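Local structure of glycerol kinase, putative (Plasmodium falciparum, 2W40) at residues C[119-124]-C[132-137]. The protein probably catalyses the ATP-dependent phosphorylation of glycerol to sn-glycerol 3-phosphate, the step by which glycerol enters metabolism. Residues are numbered along the deposited sequence; the frame is centred on the assembly and turned at random.
With EDO (1,2-ethanediol), chain B.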
loop_
_atom_site.group_PDB
_atom_site.type_symbol
_atom_site.label_atom_id
_atom_site.label_comp_id
_atom_site.label_asym_id
_atom_site.label_seq_id
_atom_site.Cartn_x
_atom_site.Cartn_y
_atom_site.Cartn_z
ATOM N N ALA C 119 -15.353 16.992 24.338
ATOM C CA ALA C 119 -16.684 17.646 24.310
ATOM C C ALA C 119 -17.115 18.205 25.645
ATOM O O ALA C 119 -18.171 18.958 25.787
ATOM C CB ALA C 119 -17.700 16.622 23.849
ATOM N N LYS C 120 -16.390 17.875 26.684
ATOM C CA LYS C 120 -16.686 18.284 28.060
ATOM C C LYS C 120 -15.850 19.363 28.674
ATOM O O LYS C 120 -16.167 19.806 29.734
ATOM C CB LYS C 120 -16.624 17.043 28.981
ATOM C CG LYS C 120 -17.808 16.086 28.673
ATOM C CD LYS C 120 -17.809 14.878 29.613
ATOM C CE LYS C 120 -17.776 13.514 28.885
ATOM N NZ LYS C 120 -19.010 12.600 29.078
ATOM N N TYR C 121 -14.767 19.767 28.009
ATOM C CA TYR C 121 -13.824 20.775 28.473
ATOM C C TYR C 121 -13.561 21.811 27.338
ATOM O O TYR C 121 -13.632 21.504 26.161
ATOM C CB TYR C 121 -12.488 20.134 28.961
ATOM C CG TYR C 121 -12.725 19.286 30.186
ATOM C CD1 TYR C 121 -12.670 19.842 31.411
ATOM C CD2 TYR C 121 -13.041 17.953 30.067
ATOM C CE1 TYR C 121 -12.915 19.050 32.578
ATOM C CE2 TYR C 121 -13.269 17.137 31.184
ATOM C CZ TYR C 121 -13.224 17.726 32.436
ATOM O OH TYR C 121 -13.469 17.019 33.556
ATOM N N ASN C 122 -13.298 23.026 27.754
ATOM C CA ASN C 122 -12.971 24.117 26.884
ATOM C C ASN C 122 -11.480 23.888 26.464
ATOM O O ASN C 122 -10.565 24.038 27.248
ATOM C CB ASN C 122 -13.117 25.418 27.654
ATOM C CG ASN C 122 -12.874 26.718 26.828
ATOM O OD1 ASN C 122 -13.502 27.777 27.122
ATOM N ND2 ASN C 122 -11.962 26.681 25.899
ATOM N N ASN C 123 -11.292 23.617 25.191
ATOM C CA ASN C 123 -9.902 23.262 24.624
ATOM C C ASN C 123 -8.954 24.440 24.890
ATOM O O ASN C 123 -7.781 24.197 25.194
ATOM C CB ASN C 123 -9.918 22.906 23.112
ATOM C CG ASN C 123 -11.152 22.074 22.712
ATOM O OD1 ASN C 123 -11.826 22.382 21.675
ATOM N ND2 ASN C 123 -11.459 20.982 23.538
ATOM N N ASN C 124 -9.405 25.694 24.820
ATOM C CA ASN C 124 -8.507 26.843 25.063
ATOM C C ASN C 124 -8.038 26.941 26.512
ATOM O O ASN C 124 -6.926 27.355 26.799
ATOM C CB ASN C 124 -9.114 28.166 24.673
ATOM C CG ASN C 124 -9.525 28.200 23.203
ATOM O OD1 ASN C 124 -8.982 29.002 22.374
ATOM N ND2 ASN C 124 -10.546 27.394 22.872
ATOM N N THR C 132 -1.121 22.435 25.327
ATOM C CA THR C 132 -1.699 21.581 24.315
ATOM C C THR C 132 -3.219 21.414 24.537
ATOM O O THR C 132 -3.675 21.585 25.646
ATOM C CB THR C 132 -1.034 20.113 24.348
ATOM O OG1 THR C 132 -1.408 19.377 23.172
ATOM C CG2 THR C 132 -1.326 19.399 25.719
ATOM N N TYR C 133 -3.879 21.083 23.429
ATOM C CA TYR C 133 -5.259 20.514 23.525
ATOM C C TYR C 133 -5.163 19.031 23.893
ATOM O O TYR C 133 -4.079 18.456 23.864
ATOM C CB TYR C 133 -5.942 20.662 22.203
ATOM C CG TYR C 133 -6.124 22.055 21.644
ATOM C CD1 TYR C 133 -6.451 23.083 22.428
ATOM C CD2 TYR C 133 -5.894 22.312 20.340
ATOM C CE1 TYR C 133 -6.750 24.331 21.939
ATOM C CE2 TYR C 133 -6.052 23.598 19.840
ATOM C CZ TYR C 133 -6.523 24.610 20.685
ATOM O OH TYR C 133 -6.722 25.927 20.194
ATOM N N PHE C 134 -6.275 18.432 24.344
ATOM C CA PHE C 134 -6.336 16.977 24.504
ATOM C C PHE C 134 -5.920 16.346 23.189
ATOM O O PHE C 134 -6.350 16.755 22.098
ATOM C CB PHE C 134 -7.792 16.521 24.818
ATOM C CG PHE C 134 -8.325 16.929 26.194
ATOM C CD1 PHE C 134 -7.492 17.253 27.282
ATOM C CD2 PHE C 134 -9.687 17.002 26.423
ATOM C CE1 PHE C 134 -8.013 17.619 28.564
ATOM C CE2 PHE C 134 -10.156 17.400 27.705
ATOM C CZ PHE C 134 -9.358 17.607 28.748
ATOM N N ASN C 135 -5.175 15.242 23.322
ATOM C CA ASN C 135 -4.747 14.460 22.197
ATOM C C ASN C 135 -4.430 13.029 22.626
ATOM O O ASN C 135 -4.473 12.734 23.805
ATOM C CB ASN C 135 -3.577 15.171 21.486
ATOM C CG ASN C 135 -2.379 15.352 22.390
ATOM O OD1 ASN C 135 -2.000 14.374 23.140
ATOM N ND2 ASN C 135 -1.716 16.536 22.291
ATOM N N THR C 136 -4.115 12.188 21.661
ATOM C CA THR C 136 -3.794 10.791 21.934
ATOM C C THR C 136 -2.335 10.568 22.281
ATOM O O THR C 136 -1.927 9.405 22.556
ATOM C CB THR C 136 -4.144 9.847 20.771
ATOM O OG1 THR C 136 -3.354 10.262 19.675
ATOM C CG2 THR C 136 -5.645 9.962 20.370
ATOM N N TYR C 137 -1.576 11.663 22.234
ATOM C CA TYR C 137 -0.081 11.687 22.130
ATOM C C TYR C 137 0.550 11.805 23.555
ATOM O O TYR C 137 1.484 11.030 23.903
ATOM C CB TYR C 137 0.251 12.903 21.261
ATOM C CG TYR C 137 1.711 13.264 21.088
ATOM C CD1 TYR C 137 2.728 12.285 21.081
ATOM C CD2 TYR C 137 2.034 14.539 20.803
ATOM C CE1 TYR C 137 4.102 12.693 20.853
ATOM C CE2 TYR C 137 3.348 14.926 20.634
ATOM C CZ TYR C 137 4.367 13.999 20.603
ATOM O OH TYR C 137 5.668 14.454 20.391
HETATM C C1 EDO B . -2.269 23.273 20.340
HETATM O O1 EDO B . -2.152 24.227 19.258
HETATM C C2 EDO B . -2.219 21.850 19.852
HETATM O O2 EDO B . -2.357 20.981 20.894
HETATM O O HOH W 1 -8.734 20.252 24.353
#
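One water oxygen accepts hydrogen bonds from both segments, from the Phe134 backbone N at 3.1 Å and, more weakly, from Asn123 ND2 at 2.9 Å. No direct hydrogen bond joins 119-124 to 132-137, so this bridge supplements what is otherwise van der Waals packing. Beside it, the Tyr133 ring meets the first turn of helix 123-130: Asn123 O lies in the ring plane, 3.3 Å from CD1 at the edge, and Asn123 CB is 3.5 Å from the same CD1. With chi1 of -60°, Tyr133 CG stands beside its own backbone N and anti to the carbonyl carbon, a setting that swings the ring toward Asn123. A 1,2-ethanediol, probably a crystallisation additive, covers one face of that ring and takes a hydrogen bond from Tyr133 N through its O2 (3.0 Å, N-H...O 163°). Thr132 OG1 donates to Tyr133 O at 2.9 Å, in the carbonyl plane and on a lone pair. The apolar part of the contact pairs Tyr121 with Phe134. Tyr121 CD2 comes in at the Phe134 ring edge, 3.8 Å from CE2; the planes are inclined by 77° with centroids 5.8 Å apart, so the two rings meet obliquely. The loop then closes an Asx turn at Asn135 before helix 140-149. The contact thus joins the two ends of helix 123-130, the turn leading into it and the loop leaving it toward helix 140-149, near the surface of the N-terminal FGGY domain. Buried Phe134 packs against helix 111-118 through Val114 and Phe117 and meets Phe141 of helix 140-149 edge-to-face, while Thr132 and Tyr137 touch Ile290 of strand 290-295.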